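Local coordinates for protein cytochrome c7 (Geobacter sulfurreducens, PDB 3H4N) that probably carries electrons through its covalently attached c-type haems in the Fe(III) respiration of this bacterium, at residues C55-E58 with P63-C66; K61-T64 with E68-K71. All coordinates share one frame; numbering follows the deposited sequence. Where two conformers were deposited one is given.

Contact 1: C55-E58 with P63-C66; sequences CHKE and PTKC. With HEM (protoporphyrin IX containing Fe), chain D.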
ATOM      1  N   CYS A  55       1.227  -8.340  -0.115  1.00  6.01           N
ATOM      2  CA  CYS A  55       2.509  -8.318   0.584  1.00  5.51           C
ATOM      3  C   CYS A  55       2.336  -8.541   2.083  1.00  5.74           C
ATOM      4  O   CYS A  55       3.104  -9.282   2.686  1.00  5.52           O
ATOM      5  CB  CYS A  55       3.269  -7.023   0.368  1.00  5.23           C
ATOM      6  SG  CYS A  55       4.786  -7.054   1.356  1.00  5.92           S
ATOM      7  N   HIS A  56       1.321  -7.927   2.681  1.00  5.69           N
ATOM      8  CA  HIS A  56       1.103  -8.097   4.113  1.00  5.97           C
ATOM      9  C   HIS A  56       0.908  -9.578   4.458  1.00  6.71           C
ATOM     10  O   HIS A  56       1.431 -10.084   5.454  1.00  6.99           O
ATOM     11  CB  HIS A  56      -0.094  -7.268   4.588  1.00  5.60           C
ATOM     12  CG  HIS A  56       0.121  -5.790   4.478  1.00  5.06           C
ATOM     13  ND1 HIS A  56      -0.922  -4.896   4.516  1.00  5.80           N
ATOM     14  CD2 HIS A  56       1.243  -5.052   4.302  1.00  4.47           C
ATOM     15  CE1 HIS A  56      -0.451  -3.668   4.390  1.00  5.32           C
ATOM     16  NE2 HIS A  56       0.866  -3.732   4.275  1.00  4.47           N
ATOM     17  N   LYS A  57       0.177 -10.291   3.611  1.00  7.43           N
ATOM     18  CA  LYS A  57      -0.005 -11.733   3.805  1.00  9.06           C
ATOM     19  C   LYS A  57       1.306 -12.497   3.574  1.00  9.16           C
ATOM     20  O   LYS A  57       1.620 -13.414   4.325  1.00 10.24           O
ATOM     21  CB  LYS A  57      -1.164 -12.229   2.928  1.00 10.31           C
ATOM     22  CG  LYS A  57      -2.523 -11.734   3.423  0.50 12.74           C
ATOM     23  CD  LYS A  57      -3.717 -12.355   2.709  0.50 15.55           C
ATOM     24  CE  LYS A  57      -5.038 -11.845   3.307  0.50 17.09           C
ATOM     25  NZ  LYS A  57      -6.251 -12.207   2.504  0.50 18.41           N
ATOM     26  N   GLU A  58       2.093 -12.107   2.573  1.00  8.74           N
ATOM     27  CA  GLU A  58       3.372 -12.787   2.297  1.00  9.08           C
ATOM     28  C   GLU A  58       4.362 -12.636   3.449  1.00  8.74           C
ATOM     29  O   GLU A  58       5.119 -13.573   3.754  1.00  8.82           O
ATOM     30  CB  GLU A  58       3.993 -12.245   1.001  0.50  9.73           C
ATOM     31  CG  GLU A  58       5.136 -13.034   0.351  0.50 12.12           C
ATOM     32  CD  GLU A  58       5.338 -14.458   0.859  0.50 14.72           C
ATOM     33  OE1 GLU A  58       6.417 -14.737   1.426  0.50 16.63           O
ATOM     34  OE2 GLU A  58       4.444 -15.309   0.664  0.50 16.80           O
ATOM     35  N   PRO A  63      -1.589  -4.751   7.975  1.00  6.89           N
ATOM     36  CA  PRO A  63      -3.048  -4.925   8.013  1.00  7.00           C
ATOM     37  C   PRO A  63      -3.592  -5.818   6.895  1.00  7.13           C
ATOM     38  O   PRO A  63      -3.264  -5.655   5.709  1.00  7.65           O
ATOM     39  CB  PRO A  63      -3.563  -3.487   7.871  1.00  7.64           C
ATOM     40  CG  PRO A  63      -2.479  -2.750   7.190  1.00  8.11           C
ATOM     41  CD  PRO A  63      -1.211  -3.359   7.664  1.00  6.58           C
ATOM     42  N   THR A  64      -4.446  -6.766   7.279  1.00  7.19           N
ATOM     43  CA  THR A  64      -5.090  -7.647   6.306  1.00  8.22           C
ATOM     44  C   THR A  64      -6.627  -7.665   6.364  1.00  8.53           C
ATOM     45  O   THR A  64      -7.259  -8.264   5.492  1.00  9.11           O
ATOM     46  CB  THR A  64      -4.593  -9.083   6.495  1.00  8.94           C
ATOM     47  OG1 THR A  64      -4.946  -9.518   7.812  1.00 10.23           O
ATOM     48  CG2 THR A  64      -3.055  -9.164   6.422  1.00  9.98           C
ATOM     49  N   LYS A  65      -7.215  -7.043   7.377  1.00  8.23           N
ATOM     50  CA  LYS A  65      -8.669  -6.999   7.544  1.00  8.80           C
ATOM     51  C   LYS A  65      -9.173  -5.605   7.170  1.00  7.41           C
ATOM     52  O   LYS A  65      -8.453  -4.611   7.308  1.00  7.15           O
ATOM     53  CB  LYS A  65      -9.051  -7.344   8.984  1.00  9.67           C
ATOM     54  CG  LYS A  65      -8.346  -8.605   9.511  0.50 12.06           C
ATOM     55  CD  LYS A  65      -9.305  -9.616  10.105  0.50 14.09           C
ATOM     56  CE  LYS A  65      -8.558 -10.804  10.702  0.50 15.61           C
ATOM     57  NZ  LYS A  65      -9.494 -11.824  11.236  0.50 17.24           N
ATOM     58  N   CYS A  66     -10.405  -5.511   6.680  1.00  6.76           N
ATOM     59  CA  CYS A  66     -10.896  -4.253   6.099  1.00  6.49           C
ATOM     60  C   CYS A  66     -10.662  -3.033   6.975  1.00  6.82           C
ATOM     61  O   CYS A  66     -10.101  -2.041   6.509  1.00  7.05           O
ATOM     62  CB  CYS A  66     -12.392  -4.325   5.787  1.00  6.78           C
ATOM     63  SG  CYS A  66     -13.041  -5.869   5.089  1.00  6.13           S
TER
HETATM   64  CHA HEM D  73       2.562  -2.011   7.479  1.00  5.98           C
HETATM   65  CHB HEM D  73      -0.663  -0.117   4.442  1.00  5.12           C
HETATM   66  CHC HEM D  73       1.754  -2.054   0.754  1.00  4.79           C
HETATM   67  CHD HEM D  73       4.673  -4.354   3.759  1.00  5.22           C
HETATM   68  C1A HEM D  73       1.504  -1.293   6.987  1.00  5.91           C
HETATM   69  C2A HEM D  73       0.575  -0.485   7.766  1.00  7.17           C
HETATM   70  C3A HEM D  73      -0.320   0.034   6.909  1.00  6.79           C
HETATM   71  C4A HEM D  73       0.008  -0.432   5.589  1.00  5.82           C
HETATM   72  CMA HEM D  73      -1.512   0.969   7.230  1.00  7.01           C
HETATM   73  CAA HEM D  73       0.649  -0.248   9.300  0.50  8.97           C
HETATM   74  CBA HEM D  73      -0.588  -0.703  10.067  0.50 10.64           C
HETATM   75  CGA HEM D  73      -0.702   0.010  11.400  0.50 11.14           C
HETATM   76  O1A HEM D  73       0.213   0.791  11.779  0.50 12.85           O
HETATM   77  O2A HEM D  73      -1.720  -0.202  12.116  0.50 10.41           O
HETATM   78  C1B HEM D  73      -0.272  -0.467   3.174  1.00  5.16           C
HETATM   79  C2B HEM D  73      -0.913  -0.018   1.959  1.00  5.65           C
HETATM   80  C3B HEM D  73      -0.216  -0.524   0.934  1.00  5.37           C
HETATM   81  C4B HEM D  73       0.858  -1.324   1.478  1.00  4.65           C
HETATM   82  CMB HEM D  73      -2.155   0.883   1.906  1.00  7.27           C
HETATM   83  CAB HEM D  73      -0.442  -0.348  -0.583  1.00  6.16           C
HETATM   84  CBB HEM D  73      -0.655   0.931  -1.019  1.00  6.76           C
HETATM   85  C1C HEM D  73       2.713  -2.882   1.254  1.00  5.30           C
HETATM   86  C2C HEM D  73       3.602  -3.698   0.447  1.00  5.27           C
HETATM   87  C3C HEM D  73       4.440  -4.320   1.274  1.00  5.26           C
HETATM   88  C4C HEM D  73       4.062  -3.922   2.619  1.00  5.77           C
HETATM   89  CMC HEM D  73       3.534  -3.769  -1.090  1.00  6.66           C
HETATM   90  CAC HEM D  73       5.571  -5.330   0.933  1.00  5.72           C
HETATM   91  CBC HEM D  73       6.160  -5.321  -0.303  1.00  6.17           C
HETATM   92  C1D HEM D  73       4.403  -3.911   5.035  1.00  5.13           C
HETATM   93  C2D HEM D  73       5.146  -4.280   6.206  1.00  6.57           C
HETATM   94  C3D HEM D  73       4.492  -3.560   7.347  1.00  5.70           C
HETATM   95  C4D HEM D  73       3.412  -2.819   6.771  1.00  5.48           C
HETATM   96  CMD HEM D  73       6.353  -5.209   6.284  1.00  7.85           C
HETATM   97  CAD HEM D  73       4.931  -3.604   8.809  1.00  6.44           C
HETATM   98  CBD HEM D  73       5.972  -2.501   9.026  1.00  8.06           C
HETATM   99  CGD HEM D  73       6.511  -2.435  10.433  1.00 10.50           C
HETATM  100  O1D HEM D  73       5.742  -2.725  11.377  1.00 11.52           O
HETATM  101  O2D HEM D  73       7.701  -2.051  10.626  1.00 12.66           O
HETATM  102  NA  HEM D  73       1.126  -1.235   5.666  1.00  5.37           N
HETATM  103  NB  HEM D  73       0.820  -1.263   2.840  1.00  4.83           N
HETATM  104  NC  HEM D  73       3.013  -3.040   2.590  1.00  4.89           N
HETATM  105  ND  HEM D  73       3.383  -3.037   5.397  1.00  4.52           N
HETATM  106 FE   HEM D  73       2.092  -2.137   4.115  1.00  5.03          FE
HETATM  107  O   HOH W   1      -8.101 -11.046   5.129  1.00 32.36           O
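H56 and P63 meet because CG of H56, anti to the carbonyl carbon (chi1 -66°), carries the imidazole off the helix, and a chi2 of 163° turns ND1 to the carbonyl of P63 while NE2 reaches the haem iron. C55 and H56 are the closing Cys-His of a c-type haem-binding motif at the end of helix 45-59. The thioether from C55 SG to haem CAC and the bond of 2.0 Å from H56 NE2 to the iron hold the porphyrin at two points, and H21 supplies the second axial nitrogen. ND1 of H56 donates to P63 O at 2.7 Å in a bent bond, 149° at the hydrogen, with the oxygen near the ring edge but tilted somewhat out of plane. It fixes the rotation of the imidazole and probably makes it a more electron-rich ligand. The P63 ring fills the corner between imidazole and porphyrin: its CD lies 3.4 Å from H56 CE1 and equally near haem C2A. Replacing P63 by alanine would remove CG and CD and is likely to open a gap beside imidazole and porphyrin, leaving the carbonyl that ND1 uses less firmly set. Farther from the haem, T64 CG2 packs 4.0 Å from both H56 CB and K57 CG. On the solvent side a water donates to T64 O at 2.9 Å and accepts a weak, 3.4 Å bond from K57 NZ.

Contact 2: K61-T64 with E68-K71; sequences KGPT and ECHK. With HEM (protoporphyrin IX containing Fe), chain E.
The ring of P63 packs against the start of the segment 68-71, on the short, weakly bonded helix 66-69 that carries E68 and C69. This is the tight part: P63 CB lies 3.5 Å from E68 CB, and P63 CG comes equally close to C69 SG, an apolar contact with a sulfur already committed to a haem. C69 and H70 are the last two residues of another c-type haem-binding motif, the last in the chain. C69 SG forms the thioether to haem CAC, while H70 NE2 binds the iron at 2.0 Å opposite H49, its ring further held by a hydrogen bond from ND1 to G12 O. The loop touches this haem as well, with T64 C 3.6 Å from the methyl CMC and P63 O 3.7 Å from CBC.

Toward the more exposed side, packing gives way to a polar bond. The side chain of E68 runs extended beyond CG (chi2 172°) alongside the loop, from P63 toward T64, bringing OE2 to the backbone N of T64 at 2.9 Å, nearly in line with the carboxylate C-O bond and with 150° at the hydrogen. The same oxygen also accepts from K65 N. The T64 side chain lies beside that of E68, pointing the same way, but OG1 stays 3.9 Å from OE2, a loose approach. One carboxylate oxygen thus gathers two successive amides at the entry to helix 66-69, which would probably favour its charged form and hold the loop close to the haem-bearing cysteine.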
ATOM      1  N   LYS A  61       3.006  -9.532   8.171  1.00  9.17           N
ATOM      2  CA  LYS A  61       3.121  -8.237   8.835  1.00  9.68           C
ATOM      3  C   LYS A  61       2.189  -7.271   8.144  1.00  8.62           C
ATOM      4  O   LYS A  61       2.077  -7.299   6.924  1.00  8.82           O
ATOM      5  CB  LYS A  61       4.551  -7.681   8.725  1.00 10.59           C
ATOM      6  CG  LYS A  61       5.667  -8.513   9.362  1.00 13.96           C
ATOM      7  CD  LYS A  61       5.995  -8.071  10.790  1.00 16.19           C
ATOM      8  CE  LYS A  61       6.538  -6.629  10.885  1.00 17.93           C
ATOM      9  NZ  LYS A  61       7.923  -6.501  11.443  1.00 18.69           N
ATOM     10  N   GLY A  62       1.535  -6.403   8.906  1.00  7.48           N
ATOM     11  CA  GLY A  62       0.714  -5.370   8.319  1.00  7.02           C
ATOM     12  C   GLY A  62      -0.755  -5.749   8.238  1.00  6.72           C
ATOM     13  O   GLY A  62      -1.128  -6.899   8.415  1.00  7.23           O
ATOM     14  N   PRO A  63      -1.589  -4.751   7.975  1.00  6.89           N
ATOM     15  CA  PRO A  63      -3.048  -4.925   8.013  1.00  7.00           C
ATOM     16  C   PRO A  63      -3.592  -5.818   6.895  1.00  7.13           C
ATOM     17  O   PRO A  63      -3.264  -5.655   5.709  1.00  7.65           O
ATOM     18  CB  PRO A  63      -3.563  -3.487   7.871  1.00  7.64           C
ATOM     19  CG  PRO A  63      -2.479  -2.750   7.190  1.00  8.11           C
ATOM     20  CD  PRO A  63      -1.211  -3.359   7.664  1.00  6.58           C
ATOM     21  N   THR A  64      -4.446  -6.766   7.279  1.00  7.19           N
ATOM     22  CA  THR A  64      -5.090  -7.647   6.306  1.00  8.22           C
ATOM     23  C   THR A  64      -6.627  -7.665   6.364  1.00  8.53           C
ATOM     24  O   THR A  64      -7.259  -8.264   5.492  1.00  9.11           O
ATOM     25  CB  THR A  64      -4.593  -9.083   6.495  1.00  8.94           C
ATOM     26  OG1 THR A  64      -4.946  -9.518   7.812  1.00 10.23           O
ATOM     27  CG2 THR A  64      -3.055  -9.164   6.422  1.00  9.98           C
ATOM     28  N   GLU A  68      -8.688  -2.595   9.480  1.00  7.30           N
ATOM     29  CA  GLU A  68      -7.279  -2.313   9.776  1.00  7.46           C
ATOM     30  C   GLU A  68      -6.671  -1.312   8.792  1.00  7.84           C
ATOM     31  O   GLU A  68      -5.755  -0.572   9.155  1.00  9.43           O
ATOM     32  CB  GLU A  68      -6.467  -3.610   9.840  1.00  7.55           C
ATOM     33  CG  GLU A  68      -6.868  -4.533  10.992  1.00  8.33           C
ATOM     34  CD  GLU A  68      -6.196  -5.900  10.945  1.00  9.41           C
ATOM     35  OE1 GLU A  68      -6.210  -6.587  11.977  1.00 12.77           O
ATOM     36  OE2 GLU A  68      -5.657  -6.297   9.896  1.00  9.43           O
ATOM     37  N   CYS A  69      -7.176  -1.278   7.557  1.00  6.88           N
ATOM     38  CA  CYS A  69      -6.786  -0.230   6.611  1.00  6.45           C
ATOM     39  C   CYS A  69      -7.767   0.933   6.544  1.00  6.27           C
ATOM     40  O   CYS A  69      -7.360   2.091   6.610  1.00  6.50           O
ATOM     41  CB  CYS A  69      -6.624  -0.809   5.209  1.00  6.44           C
ATOM     42  SG  CYS A  69      -5.158  -1.827   5.059  1.00  6.78           S
ATOM     43  N   HIS A  70      -9.047   0.620   6.362  1.00  5.97           N
ATOM     44  CA  HIS A  70     -10.108   1.621   6.151  1.00  6.42           C
ATOM     45  C   HIS A  70     -10.596   2.158   7.485  1.00  6.99           C
ATOM     46  O   HIS A  70     -11.182   1.424   8.276  1.00  7.70           O
ATOM     47  CB  HIS A  70     -11.293   0.975   5.394  1.00  6.02           C
ATOM     48  CG  HIS A  70     -10.971   0.608   3.977  1.00  5.61           C
ATOM     49  ND1 HIS A  70     -10.825   1.557   2.990  1.00  5.41           N
ATOM     50  CD2 HIS A  70     -10.771  -0.592   3.379  1.00  5.11           C
ATOM     51  CE1 HIS A  70     -10.531   0.951   1.848  1.00  5.05           C
ATOM     52  NE2 HIS A  70     -10.492  -0.353   2.058  1.00  4.93           N
ATOM     53  N   LYS A  71     -10.362   3.446   7.716  1.00  7.47           N
ATOM     54  CA  LYS A  71     -10.676   4.072   8.999  1.00  8.46           C
ATOM     55  C   LYS A  71     -11.518   5.331   8.796  1.00  8.61           C
ATOM     56  O   LYS A  71     -11.185   6.185   7.998  1.00  9.35           O
ATOM     57  CB  LYS A  71      -9.375   4.359   9.768  1.00  9.54           C
ATOM     58  CG  LYS A  71      -8.636   3.059  10.121  1.00 10.80           C
ATOM     59  CD  LYS A  71      -7.473   3.203  11.070  1.00 13.08           C
ATOM     60  CE  LYS A  71      -6.843   1.851  11.378  1.00 12.75           C
ATOM     61  NZ  LYS A  71      -7.774   0.887  12.042  1.00 12.68           N
TER
HETATM   62  CHA HEM E  74     -10.355   0.508  -1.932  1.00  5.22           C
HETATM   63  CHB HEM E  74     -13.450  -2.220   0.600  1.00  5.49           C
HETATM   64  CHC HEM E  74      -9.642  -4.350   2.628  1.00  4.12           C
HETATM   65  CHD HEM E  74      -6.855  -0.716   1.189  1.00  4.02           C
HETATM   66  C1A HEM E  74     -11.531  -0.030  -1.460  1.00  4.87           C
HETATM   67  C2A HEM E  74     -12.872   0.310  -1.892  1.00  5.71           C
HETATM   68  C3A HEM E  74     -13.722  -0.452  -1.179  1.00  4.95           C
HETATM   69  C4A HEM E  74     -12.943  -1.295  -0.294  1.00  4.86           C
HETATM   70  CMA HEM E  74     -15.259  -0.467  -1.236  1.00  5.90           C
HETATM   71  CAA HEM E  74     -13.224   1.389  -2.947  1.00  7.45           C
HETATM   72  CBA HEM E  74     -13.361   2.725  -2.215  1.00  8.36           C
HETATM   73  CGA HEM E  74     -13.707   3.899  -3.105  1.00 10.33           C
HETATM   74  O1A HEM E  74     -13.434   3.867  -4.324  1.00 13.35           O
HETATM   75  O2A HEM E  74     -14.229   4.906  -2.580  1.00  8.92           O
HETATM   76  C1B HEM E  74     -12.671  -3.087   1.347  1.00  4.67           C
HETATM   77  C2B HEM E  74     -13.144  -4.245   2.072  1.00  4.76           C
HETATM   78  C3B HEM E  74     -12.088  -4.834   2.639  1.00  4.75           C
HETATM   79  C4B HEM E  74     -10.925  -4.063   2.254  1.00  4.36           C
HETATM   80  CMB HEM E  74     -14.640  -4.624   2.179  1.00  5.62           C
HETATM   81  CAB HEM E  74     -12.033  -6.125   3.487  1.00  5.73           C
HETATM   82  CBB HEM E  74     -12.557  -7.249   2.901  1.00  6.34           C
HETATM   83  C1C HEM E  74      -8.546  -3.531   2.469  1.00  4.51           C
HETATM   84  C2C HEM E  74      -7.256  -3.694   3.117  1.00  5.32           C
HETATM   85  C3C HEM E  74      -6.487  -2.660   2.727  1.00  5.95           C
HETATM   86  C4C HEM E  74      -7.258  -1.847   1.811  1.00  4.63           C
HETATM   87  CMC HEM E  74      -6.919  -4.833   4.093  1.00  6.63           C
HETATM   88  CAC HEM E  74      -5.024  -2.335   3.111  1.00  6.85           C
HETATM   89  CBC HEM E  74      -4.073  -3.304   3.014  1.00  6.39           C
HETATM   90  C1D HEM E  74      -7.535  -0.090   0.188  1.00  4.97           C
HETATM   91  C2D HEM E  74      -6.974   0.960  -0.593  1.00  5.63           C
HETATM   92  C3D HEM E  74      -8.033   1.322  -1.580  1.00  5.37           C
HETATM   93  C4D HEM E  74      -9.148   0.467  -1.298  1.00  4.85           C
HETATM   94  CMD HEM E  74      -5.587   1.574  -0.457  1.00  7.10           C
HETATM   95  CAD HEM E  74      -7.898   2.379  -2.674  1.00  5.76           C
HETATM   96  CBD HEM E  74      -8.164   3.819  -2.231  1.00  7.20           C
HETATM   97  CGD HEM E  74      -7.777   4.844  -3.308  0.50  7.92           C
HETATM   98  O1D HEM E  74      -7.113   4.485  -4.311  0.50  9.64           O
HETATM   99  O2D HEM E  74      -8.116   6.062  -3.218  0.50  8.30           O
HETATM  100  NA  HEM E  74     -11.602  -0.997  -0.484  1.00  5.26           N
HETATM  101  NB  HEM E  74     -11.299  -3.014   1.462  1.00  4.22           N
HETATM  102  NC  HEM E  74      -8.502  -2.389   1.700  1.00  4.88           N
HETATM  103  ND  HEM E  74      -8.823  -0.354  -0.238  1.00  5.20           N
HETATM  104 FE   HEM E  74     -10.055  -1.720   0.599  1.00  5.06          FE

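How the contacts relate
After the N-terminal strands 5-7 and 14-16, helix 45-59 carries the C55-H56 haem site near its end. Contact 1 closes the turn that follows, folding 63-66 back onto 55-58. Contact 2 begins inside that turn, at 61-64, and closes the next one by bringing 68-71 against it. The two closures therefore overlap, neither nested within the other, and share P63 and T64, with centres about 6 Å apart. A probable hydrogen bond of 3.2 Å from K61 N to H56 O ties them further. Together they join helix 45-59 to helix 66-69 through one loop, placing P63 between the axial histidine of one haem and the thioether cysteine of another.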